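PlaB phospholipase (Legionella pneumophila, PDB 6ZTI) probably hydrolyses phospholipids as a virulence-associated alpha/beta hydrolase whose activity is controlled by NAD(H)-mediated tetramerization. Local coordinates at residues 104-112 with 122-133; 288-296 with 305-313. All blocks are in the same frame, centred on the assembly; numbering follows the deposited sequence.

Interaction 1 (104-112 with 122-133); sequences PIVRKWMDL and PLSHLIMLAPAN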
loop_
_atom_site.group_PDB
_atom_site.type_symbol
_atom_site.label_atom_id
_atom_site.label_comp_id
_atom_site.label_asym_id
_atom_site.label_seq_id
_atom_site.Cartn_x
_atom_site.Cartn_y
_atom_site.Cartn_z
ATOM N N PRO B 104 11.296 4.577 29.085
ATOM C CA PRO B 104 10.216 5.321 28.429
ATOM C C PRO B 104 8.851 5.115 29.054
ATOM O O PRO B 104 8.037 6.047 29.067
ATOM C CB PRO B 104 10.258 4.775 26.997
ATOM C CG PRO B 104 11.677 4.446 26.768
ATOM C CD PRO B 104 12.217 3.968 28.108
ATOM N N ILE B 105 8.577 3.924 29.574
ATOM C CA ILE B 105 7.242 3.617 30.090
ATOM C C ILE B 105 7.002 4.348 31.405
ATOM O O ILE B 105 5.958 4.984 31.602
ATOM C CB ILE B 105 7.072 2.093 30.244
ATOM C CG1 ILE B 105 6.747 1.470 28.891
ATOM C CG2 ILE B 105 5.974 1.745 31.245
ATOM C CD1 ILE B 105 7.033 -0.029 28.797
ATOM N N VAL B 106 7.973 4.285 32.318
ATOM C CA VAL B 106 7.847 5.016 33.572
ATOM C C VAL B 106 7.819 6.520 33.324
ATOM O O VAL B 106 7.141 7.257 34.050
ATOM C CB VAL B 106 8.978 4.612 34.533
ATOM C CG1 VAL B 106 8.980 5.496 35.779
ATOM C CG2 VAL B 106 8.814 3.146 34.926
ATOM N N ARG B 107 8.527 7.001 32.294
ATOM C CA ARG B 107 8.487 8.425 31.982
ATOM C C ARG B 107 7.127 8.844 31.433
ATOM O O ARG B 107 6.690 9.971 31.666
ATOM C CB ARG B 107 9.582 8.789 30.987
ATOM C CG ARG B 107 11.017 8.679 31.550
ATOM C CD ARG B 107 11.968 9.507 30.750
ATOM N NE ARG B 107 12.079 9.071 29.361
ATOM C CZ ARG B 107 11.748 9.792 28.293
ATOM N NH1 ARG B 107 11.244 11.022 28.400
ATOM N NH2 ARG B 107 11.925 9.263 27.090
ATOM N N LYS B 108 6.473 7.973 30.662
ATOM C CA LYS B 108 5.111 8.236 30.215
ATOM C C LYS B 108 4.136 8.220 31.387
ATOM O O LYS B 108 3.212 9.042 31.451
ATOM C CB LYS B 108 4.720 7.194 29.166
ATOM C CG LYS B 108 3.308 7.314 28.650
ATOM C CD LYS B 108 3.051 8.594 27.883
ATOM C CE LYS B 108 1.623 8.609 27.317
ATOM N NZ LYS B 108 1.266 9.897 26.714
ATOM N N TRP B 109 4.318 7.282 32.319
ATOM C CA TRP B 109 3.498 7.259 33.524
ATOM C C TRP B 109 3.640 8.553 34.320
ATOM O O TRP B 109 2.639 9.161 34.720
ATOM C CB TRP B 109 3.881 6.054 34.381
ATOM C CG TRP B 109 3.308 6.124 35.764
ATOM C CD1 TRP B 109 2.025 5.854 36.137
ATOM C CD2 TRP B 109 4.001 6.504 36.957
ATOM N NE1 TRP B 109 1.876 6.047 37.490
ATOM C CE2 TRP B 109 3.073 6.445 38.018
ATOM C CE3 TRP B 109 5.309 6.894 37.230
ATOM C CZ2 TRP B 109 3.418 6.759 39.326
ATOM C CZ3 TRP B 109 5.653 7.199 38.533
ATOM C CH2 TRP B 109 4.714 7.130 39.564
ATOM N N MET B 110 4.885 8.989 34.561
ATOM C CA MET B 110 5.105 10.283 35.196
ATOM C C MET B 110 4.373 11.392 34.443
ATOM O O MET B 110 3.758 12.269 35.053
ATOM C CB MET B 110 6.606 10.598 35.259
ATOM C CG MET B 110 7.395 9.714 36.206
ATOM S SD MET B 110 9.188 9.869 36.050
ATOM C CE MET B 110 9.369 11.593 36.532
ATOM N N ASP B 111 4.404 11.346 33.111
ATOM C CA ASP B 111 3.799 12.417 32.325
ATOM C C ASP B 111 2.280 12.353 32.415
ATOM O O ASP B 111 1.615 13.389 32.502
ATOM C CB ASP B 111 4.282 12.319 30.871
ATOM C CG ASP B 111 4.097 13.611 30.087
ATOM O OD1 ASP B 111 4.757 14.615 30.413
ATOM O OD2 ASP B 111 3.312 13.610 29.115
ATOM N N LEU B 112 1.713 11.147 32.428
ATOM C CA LEU B 112 0.257 11.022 32.448
ATOM C C LEU B 112 -0.326 11.464 33.786
ATOM O O LEU B 112 -1.412 12.048 33.830
ATOM C CB LEU B 112 -0.154 9.580 32.147
ATOM C CG LEU B 112 -0.113 9.121 30.686
ATOM C CD1 LEU B 112 -0.304 7.628 30.625
ATOM C CD2 LEU B 112 -1.177 9.825 29.828
ATOM N N PRO B 122 4.964 9.608 43.747
ATOM C CA PRO B 122 5.505 8.711 44.780
ATOM C C PRO B 122 6.864 8.122 44.438
ATOM O O PRO B 122 7.434 7.384 45.250
ATOM C CB PRO B 122 4.440 7.615 44.871
ATOM C CG PRO B 122 3.870 7.559 43.493
ATOM C CD PRO B 122 3.879 8.969 42.980
ATOM N N LEU B 123 7.405 8.429 43.273
ATOM C CA LEU B 123 8.702 7.921 42.860
ATOM C C LEU B 123 9.778 8.870 43.369
ATOM O O LEU B 123 9.651 10.088 43.232
ATOM C CB LEU B 123 8.736 7.783 41.333
ATOM C CG LEU B 123 10.018 7.358 40.626
ATOM C CD1 LEU B 123 9.691 6.562 39.362
ATOM C CD2 LEU B 123 10.860 8.583 40.262
ATOM N N SER B 124 10.814 8.307 43.997
ATOM C CA SER B 124 11.936 9.078 44.516
ATOM C C SER B 124 13.187 8.962 43.659
ATOM O O SER B 124 13.986 9.903 43.629
ATOM C CB SER B 124 12.284 8.625 45.936
ATOM O OG SER B 124 12.852 7.322 45.923
ATOM N N HIS B 125 13.384 7.822 42.986
ATOM C CA HIS B 125 14.542 7.579 42.140
ATOM C C HIS B 125 14.089 6.874 40.871
ATOM O O HIS B 125 13.262 5.958 40.919
ATOM C CB HIS B 125 15.606 6.705 42.835
ATOM C CG HIS B 125 16.187 7.307 44.082
ATOM N ND1 HIS B 125 15.461 7.472 45.241
ATOM C CD2 HIS B 125 17.434 7.755 44.355
ATOM C CE1 HIS B 125 16.230 8.009 46.171
ATOM N NE2 HIS B 125 17.435 8.187 45.660
ATOM N N LEU B 126 14.635 7.309 39.745
ATOM C CA LEU B 126 14.420 6.664 38.452
ATOM C C LEU B 126 15.792 6.317 37.899
ATOM O O LEU B 126 16.569 7.208 37.541
ATOM C CB LEU B 126 13.639 7.560 37.496
ATOM C CG LEU B 126 13.477 7.015 36.071
ATOM C CD1 LEU B 126 12.902 5.603 36.095
ATOM C CD2 LEU B 126 12.603 7.929 35.234
ATOM N N ILE B 127 16.095 5.022 37.865
ATOM C CA ILE B 127 17.371 4.506 37.396
ATOM C C ILE B 127 17.080 3.727 36.122
ATOM O O ILE B 127 16.559 2.611 36.174
ATOM C CB ILE B 127 18.056 3.630 38.452
ATOM C CG1 ILE B 127 18.208 4.410 39.760
ATOM C CG2 ILE B 127 19.416 3.148 37.932
ATOM C CD1 ILE B 127 18.685 3.572 40.938
ATOM N N MET B 128 17.406 4.323 34.979
ATOM C CA MET B 128 17.136 3.746 33.667
ATOM C C MET B 128 18.395 3.081 33.138
ATOM O O MET B 128 19.427 3.741 32.998
ATOM C CB MET B 128 16.675 4.832 32.694
ATOM C CG MET B 128 15.261 5.332 32.950
ATOM S SD MET B 128 14.923 6.799 31.971
ATOM C CE MET B 128 15.766 8.032 32.959
ATOM N N LEU B 129 18.304 1.782 32.839
ATOM C CA LEU B 129 19.401 1.012 32.271
ATOM C C LEU B 129 19.163 0.827 30.775
ATOM O O LEU B 129 18.138 0.264 30.365
ATOM C CB LEU B 129 19.533 -0.348 32.959
ATOM C CG LEU B 129 19.546 -0.365 34.492
ATOM C CD1 LEU B 129 19.584 -1.790 35.068
ATOM C CD2 LEU B 129 20.729 0.432 35.028
ATOM N N ALA B 130 20.110 1.305 29.966
ATOM C CA ALA B 130 20.040 1.268 28.505
ATOM C C ALA B 130 18.633 1.578 28.002
ATOM O O ALA B 130 18.090 0.820 27.189
ATOM C CB ALA B 130 20.489 -0.093 27.980
ATOM N N PRO B 131 18.029 2.682 28.444
ATOM C CA PRO B 131 16.669 3.017 28.000
ATOM C C PRO B 131 16.639 3.488 26.561
ATOM O O PRO B 131 17.519 4.231 26.122
ATOM C CB PRO B 131 16.273 4.159 28.936
ATOM C CG PRO B 131 17.578 4.859 29.150
ATOM C CD PRO B 131 18.606 3.763 29.261
ATOM N N ALA B 132 15.585 3.087 25.841
ATOM C CA ALA B 132 15.381 3.505 24.449
ATOM C C ALA B 132 14.625 4.835 24.408
ATOM O O ALA B 132 13.574 4.981 23.783
ATOM C CB ALA B 132 14.642 2.424 23.670
ATOM N N ASN B 133 15.204 5.833 25.081
ATOM C CA ASN B 133 14.489 7.086 25.297
ATOM C C ASN B 133 14.258 7.853 24.007
ATOM O O ASN B 133 13.265 8.578 23.901
ATOM C CB ASN B 133 15.233 7.948 26.306
ATOM C CG ASN B 133 14.984 7.496 27.728
ATOM O OD1 ASN B 133 13.854 7.165 28.105
ATOM N ND2 ASN B 133 16.035 7.458 28.520
#
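Arg107 and Asn133 carry the polar part of this contact. NE of Arg107 donates to OD1 of Asn133 at 2.9 Å, with a weak second bond from NH2 at 3.0 Å, so one amide oxygen takes two N-H groups. The planes of guanidinium and amide stand 79° apart, and NE comes in from above the carbonyl plane. NH2 also bonds Asn177, which in turn holds the carbonyl of Asn133, while Trp180 forms a cation-pi contact with the guanidinium.

Helix 102-114 is the connection of a beta-alpha-beta unit in the alpha/beta-hydrolase fold, between the adjacent parallel strands 93-99 and 123-129; its segment runs roughly antiparallel to strand 123-129 (148°), the axes approaching to 10.0 Å.

The other contacts between helix and strand are largely apolar. Val106 points CG1, anti to the backbone N (chi1 172°), tip to tip at Leu126, with CG1 to CD1 at 3.9 Å, and touches Leu123 CD1 at 3.8 Å. The other branch of Leu126, CD2, meets Met110 SD at 4.0 Å. Trp109 lays CH2 against Pro122 CD at 4.0 Å, while its NE1 is bonded to Asp77. In the loop after the strand, the ring of Pro131 crosses that of Pro104 at about a right angle.

Interaction 2 (288-296 with 305-313); sequences AIWILRCLQ and KLVKELDNI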
loop_
_atom_site.group_PDB
_atom_site.type_symbol
_atom_site.label_atom_id
_atom_site.label_comp_id
_atom_site.label_asym_id
_atom_site.label_seq_id
_atom_site.Cartn_x
_atom_site.Cartn_y
_atom_site.Cartn_z
ATOM N N ALA B 288 25.710 -3.012 39.187
ATOM C CA ALA B 288 25.307 -3.138 40.583
ATOM C C ALA B 288 25.959 -2.061 41.440
ATOM O O ALA B 288 25.301 -1.448 42.293
ATOM C CB ALA B 288 25.673 -4.528 41.099
ATOM N N ILE B 289 27.251 -1.814 41.218
ATOM C CA ILE B 289 27.981 -0.838 42.019
ATOM C C ILE B 289 27.401 0.553 41.833
ATOM O O ILE B 289 27.257 1.312 42.798
ATOM C CB ILE B 289 29.481 -0.877 41.666
ATOM C CG1 ILE B 289 30.136 -2.159 42.222
ATOM C CG2 ILE B 289 30.191 0.372 42.208
ATOM C CD1 ILE B 289 31.415 -2.546 41.508
ATOM N N TRP B 290 27.066 0.922 40.597
ATOM C CA TRP B 290 26.592 2.282 40.378
ATOM C C TRP B 290 25.109 2.431 40.683
ATOM O O TRP B 290 24.675 3.533 41.036
ATOM C CB TRP B 290 26.916 2.726 38.950
ATOM C CG TRP B 290 28.364 3.051 38.842
ATOM C CD1 TRP B 290 29.335 2.294 38.262
ATOM C CD2 TRP B 290 29.022 4.194 39.393
ATOM N NE1 TRP B 290 30.557 2.909 38.393
ATOM C CE2 TRP B 290 30.391 4.075 39.090
ATOM C CE3 TRP B 290 28.583 5.314 40.104
ATOM C CZ2 TRP B 290 31.324 5.038 39.464
ATOM C CZ3 TRP B 290 29.508 6.261 40.486
ATOM C CH2 TRP B 290 30.867 6.121 40.160
ATOM N N ILE B 291 24.324 1.351 40.583
ATOM C CA ILE B 291 22.940 1.410 41.052
ATOM C C ILE B 291 22.899 1.715 42.541
ATOM O O ILE B 291 22.071 2.511 43.002
ATOM C CB ILE B 291 22.193 0.099 40.733
ATOM C CG1 ILE B 291 21.770 0.093 39.273
ATOM C CG2 ILE B 291 20.969 -0.060 41.636
ATOM C CD1 ILE B 291 21.152 -1.189 38.792
ATOM N N LEU B 292 23.779 1.079 43.318
ATOM C CA LEU B 292 23.786 1.286 44.767
ATOM C C LEU B 292 24.109 2.734 45.109
ATOM O O LEU B 292 23.500 3.322 46.014
ATOM C CB LEU B 292 24.794 0.338 45.424
ATOM C CG LEU B 292 24.838 0.264 46.950
ATOM C CD1 LEU B 292 23.472 -0.080 47.526
ATOM C CD2 LEU B 292 25.866 -0.770 47.385
ATOM N N ARG B 293 25.049 3.332 44.379
ATOM C CA ARG B 293 25.357 4.745 44.566
ATOM C C ARG B 293 24.143 5.612 44.253
ATOM O O ARG B 293 23.808 6.532 45.011
ATOM C CB ARG B 293 26.536 5.138 43.672
ATOM C CG ARG B 293 27.894 4.664 44.144
ATOM C CD ARG B 293 28.321 5.349 45.444
ATOM N NE ARG B 293 28.226 6.809 45.380
ATOM C CZ ARG B 293 29.175 7.612 44.901
ATOM N NH1 ARG B 293 30.312 7.111 44.426
ATOM N NH2 ARG B 293 28.984 8.926 44.894
ATOM N N CYS B 294 23.475 5.335 43.128
ATOM C CA CYS B 294 22.319 6.133 42.718
ATOM C C CYS B 294 21.213 6.060 43.762
ATOM O O CYS B 294 20.637 7.085 44.148
ATOM C CB CYS B 294 21.807 5.658 41.349
ATOM S SG CYS B 294 22.944 5.967 39.932
ATOM N N LEU B 295 20.921 4.850 44.250
ATOM C CA LEU B 295 19.898 4.673 45.274
ATOM C C LEU B 295 20.237 5.396 46.569
ATOM O O LEU B 295 19.333 5.677 47.366
ATOM C CB LEU B 295 19.699 3.186 45.574
ATOM C CG LEU B 295 19.002 2.361 44.492
ATOM C CD1 LEU B 295 19.017 0.889 44.867
ATOM C CD2 LEU B 295 17.570 2.843 44.288
ATOM N N GLN B 296 21.510 5.682 46.810
ATOM C CA GLN B 296 21.921 6.353 48.031
ATOM C C GLN B 296 21.849 7.875 47.922
ATOM O O GLN B 296 21.954 8.562 48.946
ATOM C CB GLN B 296 23.335 5.888 48.411
ATOM C CG GLN B 296 23.355 4.434 48.921
ATOM C CD GLN B 296 24.742 3.810 49.001
ATOM O OE1 GLN B 296 25.685 4.243 48.335
ATOM N NE2 GLN B 296 24.863 2.770 49.814
ATOM N N LYS B 305 27.327 15.383 42.831
ATOM C CA LYS B 305 28.542 14.591 42.984
ATOM C C LYS B 305 28.512 13.384 42.052
ATOM O O LYS B 305 29.469 13.128 41.314
ATOM C CB LYS B 305 28.688 14.162 44.442
ATOM C CG LYS B 305 29.956 13.390 44.783
ATOM C CD LYS B 305 30.413 13.707 46.213
ATOM C CE LYS B 305 30.777 12.454 47.003
ATOM N NZ LYS B 305 31.121 12.781 48.423
ATOM N N LEU B 306 27.398 12.649 42.048
ATOM C CA LEU B 306 27.276 11.469 41.198
ATOM C C LEU B 306 27.248 11.830 39.719
ATOM O O LEU B 306 27.797 11.092 38.884
ATOM C CB LEU B 306 26.017 10.699 41.582
ATOM C CG LEU B 306 25.814 9.299 41.014
ATOM C CD1 LEU B 306 27.114 8.542 40.930
ATOM C CD2 LEU B 306 24.848 8.541 41.901
ATOM N N VAL B 307 26.600 12.941 39.360
ATOM C CA VAL B 307 26.604 13.368 37.960
ATOM C C VAL B 307 28.035 13.485 37.457
ATOM O O VAL B 307 28.372 13.024 36.360
ATOM C CB VAL B 307 25.854 14.698 37.799
ATOM C CG1 VAL B 307 26.040 15.250 36.405
ATOM C CG2 VAL B 307 24.369 14.517 38.100
ATOM N N LYS B 308 28.899 14.108 38.256
ATOM C CA LYS B 308 30.281 14.304 37.838
ATOM C C LYS B 308 31.060 12.998 37.858
ATOM O O LYS B 308 31.855 12.737 36.950
ATOM C CB LYS B 308 30.954 15.339 38.734
ATOM C CG LYS B 308 32.364 15.718 38.307
ATOM C CD LYS B 308 33.350 15.604 39.469
ATOM C CE LYS B 308 33.823 14.166 39.679
ATOM N NZ LYS B 308 35.207 14.121 40.236
ATOM N N GLU B 309 30.850 12.157 38.877
ATOM C CA GLU B 309 31.533 10.868 38.894
ATOM C C GLU B 309 31.175 10.042 37.667
ATOM O O GLU B 309 32.049 9.410 37.059
ATOM C CB GLU B 309 31.201 10.087 40.166
ATOM C CG GLU B 309 31.904 10.594 41.420
ATOM C CD GLU B 309 31.679 9.699 42.635
ATOM O OE1 GLU B 309 31.801 8.462 42.503
ATOM O OE2 GLU B 309 31.381 10.231 43.724
ATOM N N LEU B 310 29.897 10.029 37.283
ATOM C CA LEU B 310 29.507 9.204 36.141
ATOM C C LEU B 310 30.042 9.763 34.832
ATOM O O LEU B 310 30.335 8.998 33.902
ATOM C CB LEU B 310 27.992 9.072 36.071
ATOM C CG LEU B 310 27.392 8.165 37.139
ATOM C CD1 LEU B 310 25.888 8.346 37.163
ATOM C CD2 LEU B 310 27.750 6.718 36.887
ATOM N N ASP B 311 30.143 11.086 34.729
ATOM C CA ASP B 311 30.746 11.683 33.545
ATOM C C ASP B 311 32.209 11.270 33.405
ATOM O O ASP B 311 32.683 11.007 32.294
ATOM C CB ASP B 311 30.626 13.208 33.595
ATOM C CG ASP B 311 31.153 13.864 32.326
ATOM O OD1 ASP B 311 30.599 13.576 31.244
ATOM O OD2 ASP B 311 32.133 14.632 32.400
ATOM N N ASN B 312 32.939 11.214 34.518
ATOM C CA ASN B 312 34.308 10.719 34.477
ATOM C C ASN B 312 34.356 9.264 34.017
ATOM O O ASN B 312 35.241 8.882 33.245
ATOM C CB ASN B 312 34.965 10.848 35.850
ATOM C CG ASN B 312 35.310 12.273 36.198
ATOM O OD1 ASN B 312 35.353 13.144 35.325
ATOM N ND2 ASN B 312 35.574 12.522 37.477
ATOM N N ILE B 313 33.433 8.431 34.509
ATOM C CA ILE B 313 33.382 7.033 34.079
ATOM C C ILE B 313 33.090 6.949 32.583
ATOM O O ILE B 313 33.654 6.117 31.869
ATOM C CB ILE B 313 32.329 6.253 34.894
ATOM C CG1 ILE B 313 32.652 6.265 36.396
ATOM C CG2 ILE B 313 32.202 4.817 34.400
ATOM C CD1 ILE B 313 34.029 5.752 36.756
#
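Trp290 drives its indole into the second helix as a knob, lodged in a hole made by Leu306, Glu309, Leu310 and Ile313. The four residues approach it differently. Leu310 comes over one face of the six-membered ring, its CD2 4.0 Å from the centroid in a CH-pi contact, set off toward the rim. Leu306 meets the ring at its edge, with CD1 in a close approach of 3.3 Å to Trp290 CZ3. OE1 of Glu309 also lies near the ring plane, 3.4 Å from Trp290 CH2, and Ile313 crosses obliquely, with CG1 3.6 Å from Trp290 CZ2.

One turn further along helix 286-296, Arg293 bends at chi2 and chi3 (-67° and -52°), which brings its guanidinium across to Glu309. It grips the carboxylate end-on: Arg293 NH1 binds Glu309 OE1 at 2.8 Å and Arg293 NH2 binds Glu309 OE2 at 3.0 Å, the second bond lying in the guanidinium plane. The flat groups are turned 52° from each other, and Arg293 NH2 reaches OE2 from above the carboxylate plane. CD1 of Leu306 sits over one guanidinium face, while CD2 of the same leucine packs on Cys294, 3.8 Å from SG.

The segments form an antiparallel helix pair, its buried side resting on strand 191-197 through Phe193 and Leu195. The contact is thus graded, apolar beneath and charged toward solvent. Two bonds from one arginine restrain the rotation of the Glu309 carboxylate, whose charge, though partly offset by Arg293, may polarise the C-H at Trp290 CH2.

How the interactions relate
Interactions 1 and 2 lie on opposite faces of the parallel sheet, their centres about 18 Å apart, and meet through strand 123-129. Leu126 and Met128 face helix 102-114, whereas His125 and Ile127 turn to helix 286-296. There Ile127 CD1 packs 3.6 Å from Leu295 CD2, and His125 CD2 lies 3.3 Å from the carbonyl O of Cys294; His125 NE2 bonds the O of Val297, next in the chain after 288-296. Both contacts lie away from the thio-NAD pockets. In interaction 1, helix 102-114 follows strand 93-99, and the turn between such a strand and helix is where alpha/beta hydrolases usually carry their nucleophile.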